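Local atomic coordinates of chorismate mutase (Paraburkholderia phymatum, PDB entry 5TS9), a protein that probably catalyses the rearrangement of chorismate to prephenate, a step on the route to phenylalanine and tyrosine. Residues Ala14-Val19 with Val145-Glu150; Arg20-Arg25 with Ala119-Asn124; Thr28-Ala33 with Lys82-Ala87; Phe74-Glu79 with Leu162-Ala167. One frame throughout, in Å; residues are numbered along the deposited sequence. Where two conformers were deposited one is given.

Contact 1: residues Ala14-Val19 with Val145-Glu150; sequences AFVPLV and VGQVAE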
# COMPACT_ATOMS: atom_id res chain seq x y z
N ALA A 14 -22.17 -10.25 5.79
CA ALA A 14 -21.75 -10.17 7.19
C ALA A 14 -20.53 -9.28 7.39
O ALA A 14 -20.37 -8.67 8.45
CB ALA A 14 -21.47 -11.57 7.71
N PHE A 15 -19.66 -9.19 6.39
CA PHE A 15 -18.47 -8.36 6.52
C PHE A 15 -18.72 -6.92 6.10
O PHE A 15 -17.79 -6.09 6.19
CB PHE A 15 -17.32 -8.97 5.70
CG PHE A 15 -16.75 -10.23 6.30
CD1 PHE A 15 -15.88 -10.16 7.38
CD2 PHE A 15 -17.11 -11.48 5.82
CE1 PHE A 15 -15.36 -11.32 7.95
CE2 PHE A 15 -16.61 -12.64 6.38
CZ PHE A 15 -15.73 -12.57 7.44
N VAL A 16 -19.92 -6.58 5.65
CA VAL A 16 -20.13 -5.26 5.06
C VAL A 16 -19.98 -4.14 6.08
O VAL A 16 -19.33 -3.13 5.77
CB VAL A 16 -21.49 -5.16 4.35
CG1 VAL A 16 -21.85 -3.71 4.12
CG2 VAL A 16 -21.42 -5.90 3.03
N PRO A 17 -20.57 -4.22 7.29
CA PRO A 17 -20.33 -3.15 8.27
C PRO A 17 -18.86 -2.97 8.65
O PRO A 17 -18.40 -1.84 8.82
CB PRO A 17 -21.20 -3.57 9.47
CG PRO A 17 -22.27 -4.42 8.88
CD PRO A 17 -21.58 -5.18 7.78
N LEU A 18 -18.10 -4.06 8.77
CA LEU A 18 -16.67 -3.94 9.03
C LEU A 18 -15.96 -3.24 7.87
O LEU A 18 -15.19 -2.29 8.08
CB LEU A 18 -16.07 -5.32 9.28
CG LEU A 18 -14.53 -5.43 9.40
CD1 LEU A 18 -14.03 -4.48 10.45
CD2 LEU A 18 -14.15 -6.86 9.75
N VAL A 19 -16.23 -3.68 6.63
CA VAL A 19 -15.57 -3.11 5.46
C VAL A 19 -15.99 -1.66 5.28
O VAL A 19 -15.20 -0.81 4.85
CB VAL A 19 -15.88 -3.96 4.21
CG1 VAL A 19 -15.40 -3.29 2.91
CG2 VAL A 19 -15.24 -5.33 4.35
N VAL A 145 -15.99 -5.79 -0.19
CA VAL A 145 -15.28 -4.64 -0.72
C VAL A 145 -15.93 -4.16 -2.00
O VAL A 145 -16.09 -2.96 -2.24
CB VAL A 145 -13.81 -5.00 -0.93
CG1 VAL A 145 -13.13 -3.95 -1.80
CG2 VAL A 145 -13.12 -5.16 0.42
N GLY A 146 -16.33 -5.10 -2.85
CA GLY A 146 -17.04 -4.74 -4.06
C GLY A 146 -18.34 -4.02 -3.77
O GLY A 146 -18.63 -2.96 -4.35
N GLN A 147 -19.14 -4.56 -2.84
CA GLN A 147 -20.41 -3.93 -2.50
C GLN A 147 -20.20 -2.53 -1.95
O GLN A 147 -20.87 -1.58 -2.35
CB GLN A 147 -21.18 -4.79 -1.51
CG GLN A 147 -22.58 -4.27 -1.22
CD GLN A 147 -23.37 -5.19 -0.31
OE1 GLN A 147 -23.24 -6.40 -0.37
NE2 GLN A 147 -24.19 -4.59 0.56
N VAL A 148 -19.25 -2.38 -1.02
CA VAL A 148 -19.02 -1.08 -0.39
C VAL A 148 -18.50 -0.07 -1.41
O VAL A 148 -18.88 1.11 -1.39
CB VAL A 148 -18.06 -1.25 0.80
CG1 VAL A 148 -17.49 0.09 1.22
CG2 VAL A 148 -18.81 -1.96 1.98
N ALA A 149 -17.64 -0.52 -2.32
CA ALA A 149 -17.13 0.37 -3.35
C ALA A 149 -18.25 0.82 -4.29
O ALA A 149 -18.32 2.00 -4.65
CB ALA A 149 -15.99 -0.31 -4.11
N GLU A 150 -19.15 -0.09 -4.66
CA GLU A 150 -20.33 0.30 -5.43
C GLU A 150 -21.20 1.28 -4.65
O GLU A 150 -21.52 2.37 -5.16
CB GLU A 150 -21.14 -0.94 -5.84

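Contact 2: residues Arg20-Arg25 with Ala119-Asn124; sequences RSMADR and ASIMQN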
# COMPACT_ATOMS: atom_id res chain seq x y z
N ARG A 20 -17.24 -1.34 5.62
CA ARG A 20 -17.70 0.04 5.57
C ARG A 20 -16.90 0.92 6.53
O ARG A 20 -16.49 2.03 6.17
CB ARG A 20 -19.19 0.07 5.89
CG ARG A 20 -19.91 1.33 5.51
CD ARG A 20 -21.40 1.15 5.79
NE ARG A 20 -22.10 0.35 4.78
CZ ARG A 20 -23.08 -0.51 5.05
NH1 ARG A 20 -23.47 -0.72 6.30
NH2 ARG A 20 -23.68 -1.17 4.06
N SER A 21 -16.64 0.44 7.75
CA SER A 21 -15.89 1.25 8.70
C SER A 21 -14.47 1.49 8.22
O SER A 21 -13.94 2.61 8.33
CB SER A 21 -15.91 0.59 10.09
OG SER A 21 -15.42 -0.74 10.04
N MET A 22 -13.83 0.46 7.66
CA MET A 22 -12.49 0.65 7.08
C MET A 22 -12.54 1.62 5.91
O MET A 22 -11.63 2.44 5.74
CB MET A 22 -11.91 -0.69 6.64
CG MET A 22 -11.61 -1.64 7.79
SD MET A 22 -10.85 -3.19 7.18
CE MET A 22 -10.51 -4.02 8.75
N ALA A 23 -13.61 1.55 5.09
CA ALA A 23 -13.75 2.50 3.99
C ALA A 23 -13.90 3.93 4.51
O ALA A 23 -13.33 4.86 3.92
CB ALA A 23 -14.92 2.12 3.09
N ASP A 24 -14.67 4.14 5.59
CA ASP A 24 -14.77 5.48 6.17
C ASP A 24 -13.41 5.95 6.68
O ASP A 24 -13.06 7.13 6.53
CB ASP A 24 -15.80 5.48 7.32
CG ASP A 24 -17.21 5.17 6.84
OD1 ASP A 24 -17.53 5.42 5.66
OD2 ASP A 24 -18.00 4.69 7.68
N ARG A 25 -12.63 5.05 7.27
CA ARG A 25 -11.30 5.43 7.74
C ARG A 25 -10.40 5.77 6.56
O ARG A 25 -9.66 6.76 6.60
CB ARG A 25 -10.68 4.31 8.57
CG ARG A 25 -9.48 4.78 9.42
CD ARG A 25 -8.69 3.64 10.02
NE ARG A 25 -7.75 4.17 11.01
CZ ARG A 25 -6.60 4.77 10.71
NH1 ARG A 25 -6.22 4.88 9.45
NH2 ARG A 25 -5.83 5.25 11.68
N ALA A 119 -12.69 2.45 17.42
CA ALA A 119 -13.66 1.69 18.18
C ALA A 119 -14.65 0.96 17.26
O ALA A 119 -14.97 -0.21 17.50
CB ALA A 119 -14.39 2.62 19.13
N SER A 120 -15.16 1.63 16.23
CA SER A 120 -16.17 0.97 15.40
C SER A 120 -15.56 -0.17 14.60
O SER A 120 -16.22 -1.19 14.39
CB SER A 120 -16.83 1.98 14.47
OG SER A 120 -16.00 2.26 13.36
N ILE A 121 -14.31 -0.04 14.16
CA ILE A 121 -13.65 -1.13 13.46
C ILE A 121 -13.46 -2.32 14.40
O ILE A 121 -13.74 -3.47 14.05
CB ILE A 121 -12.30 -0.67 12.89
CG1 ILE A 121 -12.51 0.21 11.65
CG2 ILE A 121 -11.43 -1.88 12.61
CD1 ILE A 121 -11.26 0.96 11.20
N MET A 122 -12.98 -2.05 15.62
CA MET A 122 -12.83 -3.13 16.59
C MET A 122 -14.17 -3.72 16.98
O MET A 122 -14.29 -4.94 17.14
CB MET A 122 -12.07 -2.62 17.82
CG MET A 122 -10.57 -2.37 17.51
SD MET A 122 -9.65 -1.98 19.00
CE MET A 122 -8.04 -1.65 18.33
N GLN A 123 -15.21 -2.89 17.13
CA GLN A 123 -16.52 -3.46 17.47
C GLN A 123 -17.02 -4.36 16.35
O GLN A 123 -17.58 -5.43 16.61
CB GLN A 123 -17.52 -2.34 17.75
CG GLN A 123 -18.94 -2.85 18.05
CD GLN A 123 -18.98 -3.79 19.25
OE1 GLN A 123 -19.25 -4.99 19.11
NE2 GLN A 123 -18.72 -3.25 20.44
N ASN A 124 -16.81 -3.94 15.10
CA ASN A 124 -17.21 -4.74 13.95
C ASN A 124 -16.37 -6.01 13.82
O ASN A 124 -16.89 -7.07 13.44
CB ASN A 124 -17.10 -3.89 12.68
CG ASN A 124 -18.17 -2.82 12.62
OD1 ASN A 124 -19.23 -2.96 13.23
ND2 ASN A 124 -17.91 -1.75 11.88

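Contact 3: residues Thr28-Ala33 with Lys82-Ala87; sequences TADQVA and KEVQYA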
# COMPACT_ATOMS: atom_id res chain seq x y z
N THR A 28 -10.55 9.41 5.09
CA THR A 28 -9.82 10.53 5.68
C THR A 28 -8.50 10.82 4.94
O THR A 28 -7.99 11.93 5.04
CB THR A 28 -9.49 10.28 7.15
OG1 THR A 28 -8.59 9.16 7.25
CG2 THR A 28 -10.76 10.03 7.96
N ALA A 29 -7.95 9.83 4.22
CA ALA A 29 -6.73 10.06 3.44
C ALA A 29 -6.86 11.25 2.49
O ALA A 29 -5.89 12.00 2.28
CB ALA A 29 -6.36 8.79 2.66
N ASP A 30 -8.04 11.43 1.89
CA ASP A 30 -8.23 12.56 0.98
C ASP A 30 -7.98 13.88 1.69
O ASP A 30 -7.30 14.76 1.16
CB ASP A 30 -9.63 12.54 0.38
CG ASP A 30 -9.93 11.27 -0.38
OD1 ASP A 30 -9.34 10.23 -0.03
OD2 ASP A 30 -10.76 11.31 -1.31
N GLN A 31 -8.49 14.02 2.92
CA GLN A 31 -8.29 15.29 3.61
C GLN A 31 -6.90 15.38 4.23
O GLN A 31 -6.38 16.49 4.38
CB GLN A 31 -9.36 15.49 4.69
CG GLN A 31 -10.70 16.03 4.17
CD GLN A 31 -10.65 17.53 3.95
OE1 GLN A 31 -9.83 18.23 4.55
NE2 GLN A 31 -11.55 18.04 3.12
N VAL A 32 -6.28 14.26 4.63
CA VAL A 32 -4.91 14.37 5.13
C VAL A 32 -3.95 14.74 3.99
O VAL A 32 -3.04 15.57 4.16
CB VAL A 32 -4.50 13.08 5.85
CG1 VAL A 32 -2.98 13.08 6.09
CG2 VAL A 32 -5.29 12.94 7.20
N ALA A 33 -4.18 14.18 2.80
CA ALA A 33 -3.39 14.55 1.62
C ALA A 33 -3.47 16.05 1.34
O ALA A 33 -2.45 16.70 1.10
CB ALA A 33 -3.87 13.76 0.40
N LYS A 82 -1.80 5.55 3.64
CA LYS A 82 -0.64 6.12 2.93
C LYS A 82 -0.69 5.83 1.43
O LYS A 82 -0.31 6.68 0.63
CB LYS A 82 0.66 5.60 3.54
CG LYS A 82 0.78 5.94 5.05
CD LYS A 82 2.17 5.64 5.61
CE LYS A 82 2.43 4.15 5.64
NZ LYS A 82 3.78 3.87 6.27
N GLU A 83 -1.15 4.63 1.03
CA GLU A 83 -1.30 4.32 -0.40
C GLU A 83 -2.12 5.39 -1.11
O GLU A 83 -1.75 5.87 -2.19
CB GLU A 83 -1.98 2.96 -0.55
CG GLU A 83 -2.33 2.58 -1.97
CD GLU A 83 -2.86 1.15 -2.10
OE1 GLU A 83 -3.10 0.70 -3.24
OE2 GLU A 83 -3.05 0.46 -1.07
N VAL A 84 -3.24 5.78 -0.52
CA VAL A 84 -4.07 6.81 -1.11
C VAL A 84 -3.34 8.15 -1.09
O VAL A 84 -3.28 8.85 -2.10
CB VAL A 84 -5.43 6.90 -0.39
CG1 VAL A 84 -6.24 8.09 -0.89
CG2 VAL A 84 -6.21 5.60 -0.62
N GLN A 85 -2.74 8.51 0.05
CA GLN A 85 -2.10 9.81 0.17
C GLN A 85 -0.97 9.97 -0.86
O GLN A 85 -0.87 11.01 -1.51
CB GLN A 85 -1.54 10.02 1.58
CG GLN A 85 -2.57 10.14 2.68
CD GLN A 85 -1.91 10.32 4.03
OE1 GLN A 85 -1.00 11.14 4.19
NE2 GLN A 85 -2.36 9.55 5.03
N TYR A 86 -0.10 8.97 -0.98
CA TYR A 86 1.01 9.10 -1.92
C TYR A 86 0.49 9.26 -3.35
O TYR A 86 1.04 10.03 -4.14
CB TYR A 86 1.93 7.88 -1.85
CG TYR A 86 2.91 7.87 -0.69
CD1 TYR A 86 3.84 8.90 -0.52
CD2 TYR A 86 2.94 6.80 0.19
CE1 TYR A 86 4.76 8.87 0.52
CE2 TYR A 86 3.84 6.75 1.24
CZ TYR A 86 4.76 7.80 1.40
OH TYR A 86 5.65 7.77 2.46
N ALA A 87 -0.55 8.50 -3.71
CA ALA A 87 -1.06 8.54 -5.08
C ALA A 87 -1.73 9.88 -5.38
O ALA A 87 -1.51 10.46 -6.45
CB ALA A 87 -2.05 7.40 -5.31

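Contact 4: residues Phe74-Glu79 with Leu162-Ala167; sequences FSDQVE and LDRAVA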
# COMPACT_ATOMS: atom_id res chain seq x y z
N PHE A 74 -4.49 -2.62 12.22
CA PHE A 74 -4.29 -1.19 12.11
C PHE A 74 -3.01 -0.84 11.36
O PHE A 74 -2.96 0.22 10.73
CB PHE A 74 -4.39 -0.54 13.48
CG PHE A 74 -5.82 -0.35 13.92
CD1 PHE A 74 -6.53 -1.41 14.48
CD2 PHE A 74 -6.48 0.85 13.69
CE1 PHE A 74 -7.86 -1.27 14.85
CE2 PHE A 74 -7.81 1.01 14.05
CZ PHE A 74 -8.51 -0.05 14.63
N SER A 75 -1.99 -1.70 11.39
CA SER A 75 -0.89 -1.52 10.43
C SER A 75 -1.43 -1.54 9.01
O SER A 75 -1.07 -0.70 8.18
CB SER A 75 0.18 -2.60 10.58
OG SER A 75 0.62 -2.73 11.93
N ASP A 76 -2.34 -2.48 8.73
CA ASP A 76 -2.98 -2.51 7.41
C ASP A 76 -3.75 -1.22 7.13
O ASP A 76 -3.71 -0.72 6.00
CB ASP A 76 -3.90 -3.73 7.30
CG ASP A 76 -3.11 -5.04 7.19
OD1 ASP A 76 -1.91 -5.00 6.79
OD2 ASP A 76 -3.70 -6.11 7.49
N GLN A 77 -4.45 -0.69 8.13
CA GLN A 77 -5.19 0.56 7.94
C GLN A 77 -4.28 1.72 7.62
O GLN A 77 -4.61 2.57 6.78
CB GLN A 77 -6.02 0.92 9.18
CG GLN A 77 -7.05 -0.10 9.63
CD GLN A 77 -7.82 -0.71 8.49
OE1 GLN A 77 -8.68 -0.07 7.89
NE2 GLN A 77 -7.56 -1.98 8.20
N VAL A 78 -3.14 1.82 8.32
CA VAL A 78 -2.30 2.99 8.06
C VAL A 78 -1.59 2.86 6.72
O VAL A 78 -1.42 3.85 6.01
CB VAL A 78 -1.32 3.24 9.22
CG1 VAL A 78 -2.08 3.49 10.50
CG2 VAL A 78 -0.39 2.07 9.39
N GLU A 79 -1.23 1.64 6.30
CA GLU A 79 -0.61 1.47 4.98
C GLU A 79 -1.60 1.76 3.86
O GLU A 79 -1.23 2.32 2.83
CB GLU A 79 -0.05 0.05 4.82
CG GLU A 79 1.11 -0.26 5.75
CD GLU A 79 2.31 0.61 5.49
OE1 GLU A 79 2.58 0.94 4.32
OE2 GLU A 79 2.99 0.98 6.46
N LEU A 162 -8.79 -0.04 -0.41
CA LEU A 162 -9.68 -0.79 0.47
C LEU A 162 -9.29 -2.27 0.49
O LEU A 162 -9.26 -2.89 1.56
CB LEU A 162 -11.15 -0.62 0.04
CG LEU A 162 -12.22 -1.19 0.99
CD1 LEU A 162 -11.93 -0.81 2.43
CD2 LEU A 162 -13.61 -0.71 0.61
N ASP A 163 -8.93 -2.83 -0.66
CA ASP A 163 -8.42 -4.21 -0.70
C ASP A 163 -7.16 -4.36 0.15
O ASP A 163 -6.92 -5.43 0.72
CB ASP A 163 -8.11 -4.63 -2.14
CG ASP A 163 -9.37 -4.96 -2.98
OD1 ASP A 163 -10.38 -5.50 -2.46
OD2 ASP A 163 -9.32 -4.71 -4.20
N ARG A 164 -6.32 -3.32 0.22
CA ARG A 164 -5.16 -3.37 1.10
C ARG A 164 -5.59 -3.33 2.56
O ARG A 164 -5.02 -4.04 3.41
CB ARG A 164 -4.22 -2.18 0.79
CG ARG A 164 -2.99 -2.06 1.70
CD ARG A 164 -1.99 -3.20 1.41
NE ARG A 164 -0.79 -3.18 2.26
CZ ARG A 164 -0.76 -3.67 3.49
NH1 ARG A 164 -1.87 -4.18 4.03
NH2 ARG A 164 0.37 -3.63 4.20
N ALA A 165 -6.62 -2.54 2.88
CA ALA A 165 -7.01 -2.39 4.28
C ALA A 165 -7.62 -3.66 4.87
O ALA A 165 -7.43 -3.94 6.05
CB ALA A 165 -7.98 -1.22 4.43
N VAL A 166 -8.36 -4.43 4.07
CA VAL A 166 -9.05 -5.63 4.56
C VAL A 166 -8.15 -6.86 4.56
O VAL A 166 -8.61 -7.98 4.82
CB VAL A 166 -10.30 -5.91 3.70
CG1 VAL A 166 -11.26 -4.72 3.74
CG2 VAL A 166 -9.89 -6.26 2.26
N ALA A 167 -6.86 -6.65 4.28
CA ALA A 167 -5.90 -7.73 4.03
C ALA A 167 -5.95 -8.86 5.05
O ALA A 167 -5.82 -10.04 4.70
CB ALA A 167 -4.49 -7.14 3.98
O HOH W 1 -6.40 -6.02 7.67
O HOH W 2 0.71 -3.84 6.99

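Contact 1: residues Ala14-Val19 with Val145-Glu150
Val16, at the start of helix 16-39, sends its two methyls to different neighbours on helix 137-151. The Val16 and Val148 side chains slide past each other in opposite directions, with Val16 CG1 4.1 Å from Val148 CG2. CG2, anti to the carbonyl carbon of its own residue, meets the carboxamide of Gln147, which was modelled in two conformers; in the one given, Val16 CG2 is 3.9 Å from Gln147 OE1 and just as far from CD and NE2. Gln147 reaches there on a chain extended beyond CG and crosses Val16 at about a right angle. The Val148 CG2 methyl also sits against the backbone oxygen of Val16, whose CA is 7.0 Å from that of Val148. In this all-helical chorismate mutase fold, the disulfide of Cys137 with Cys170 lies close by: Phe15, just ahead of the helix, packs on Cys137, and Leu18 packs on helix 106-128. One turn past Phe15, Val19 is tied to it by a backbone bond from Val19 N to Phe15 O. With CG1 anti to the backbone N (chi1 171°), Val19 uses that single methyl for both of its contacts. Val19 CG1 lies 3.8 Å from Val148 CG2 and 3.9 Å from Val145 CG2, wedged between side chains one helical turn apart. Leu162 of helix 156-165 packs on both Val19 and Val145, and Arg94 of the second subunit packs on Val145.

Contact 2: residues Arg20-Arg25 with Ala119-Asn124
Ser21 and Ile121 mark the near point of two almost antiparallel helical segments, Arg20-Arg25 and Ala119-Asn124, whose axes come within 9.3 Å of each other with an angle of 160° between their directions. The CA atoms of this pair are 5.8 Å apart, a separation that the small serine side chain permits. In the conformer given, one of two, Ser21 OG stands between its backbone N and carbonyl carbon (chi1 56°), where it can turn back to its own helix and bond Leu18 O, its stronger partner. Across the interface Asn124 ND2 gives the same Ser21 OG a weak hydrogen bond of 3.3 Å. Ile121 CG1 presses on the hydroxyl too, 3.5 Å from Ser21 OG, while Ser120 OG, also in one of two conformers, lies against Ser21 CB at 3.7 Å. Beyond the serine the contact is apolar. Ile121 CD1 reaches 4.3 Å from Met22 CG and 3.9 Å from Arg25 CD; Arg25, extended from CG to NE, crosses the isoleucine at about a right angle and touches it with its aliphatic stem. The Arg25 side chain also touches Gln77 and Asn81 of helix 67-95 and Leu114 and Leu117 of helix 106-128. This is antiparallel helix-on-helix packing, here joining helix 16-39 to helix 106-128 inside an all-helical chorismate mutase fold.

Contact 3: residues Thr28-Ala33 with Lys82-Ala87
Ala29 and Val84 meet where helix 16-39 packs on helix 67-95, and both segments belong to the chorismate mutase type II region of the sequence. The segments Thr28-Ala33 and Lys82-Ala87 run in broadly the same direction, crossing at -43° with their axes 8.6 Å apart at closest. The first helix is kinked at this point: the backbone nitrogens of Ala29 and Asp30 lack bonds to the preceding turn. Ala29 CB sits 3.6 Å from Val84 CG1, and Asp30 OD1 also comes to 3.9 Å from Val84 CG1. Gln85 does the rest. Its CG, anti to the carbonyl carbon (chi1 -67°), lies 3.8 Å from Ala29 O, and the extended chain beyond it takes the carboxamide to Val32. There Val32 CG1 is 3.4 Å from Gln85 OE1 and 3.6 Å from Gln85 CD. Ala33 CB borders Gln85 CA at 4.3 Å. The polar tips bond to residues beyond the two segments: Gln85 OE1 to Lys36 NZ, Gln85 NE2 to Asn81 OD1, Asp30 OD1 to His158 NE2. The two segments therefore hold each other by van der Waals contact, while the buried amide of Gln85 is fixed in rotation by bonds to both OE1 and NE2.

Contact 4: residues Phe74-Glu79 with Leu162-Ala167
Arg164 reaches across from helix 156-165 to grip Asp76 of helix 67-95. Its CB lies against Glu83 OE2, in the one of two Glu83 conformers given. CG is anti to the backbone N, and the chain bends at the next torsion (chi2 71°), bringing CD round; the side chain also packs on Ala80. NE is buried with no partner in the model, its nearest neighbour across the contact being Glu79 CB at 4.2 Å. That same CB, from a residue modelled in two conformers, lies over one face of the guanidinium, 3.6 Å above the plane and offset toward the rim. NH1 makes the salt bridge: Arg164 NH1 to Asp76 OD1, 2.9 Å and almost straight at 172°. The oxygen lies close to the guanidinium plane, but NH1 approaches from above the carboxylate plane, 61° out of it, and the two planes are steeply inclined to each other. NH2 donates to a water, 2.8 Å from Arg164 NH2, that in turn bonds Asp76 OD1. In this dimer of helical chorismate mutase chains, NH2 also bridges to Glu79 of the second subunit. The other carboxylate oxygen, Asp76 OD2, pairs with Arg168 and receives a second water, which also donates to Ala165 O, near the end of the helix. Gln77, bent at its own chi2, adds a bond there, Gln77 NE2 to Ala165 O at 2.9 Å, while Gln77 OE1 rests 3.7 Å from Ala165 CB.

Overall arrangement
All four contacts are buried, yet their chemistry differs. Contacts 1, 2 and 3 follow one another along helix 16-39, which packs in turn on helices 137-151, 106-128 and 67-95; contacts 3 and 4 share helix 67-95. Contact 1 is mainly valine on valine and contact 3 bonds its polar tips to residues outside, whereas contact 2 adds one weak polar link. Contact 4, centred nearest the middle of the chain, is the ionic and hydrated one. Met22 joins contacts 2 and 4, touching Gln77 and Val166, and contacts 1 and 4 meet through helix 156-165. Contacts 1, 3 and 4 also touch the second subunit; contact 2 does not.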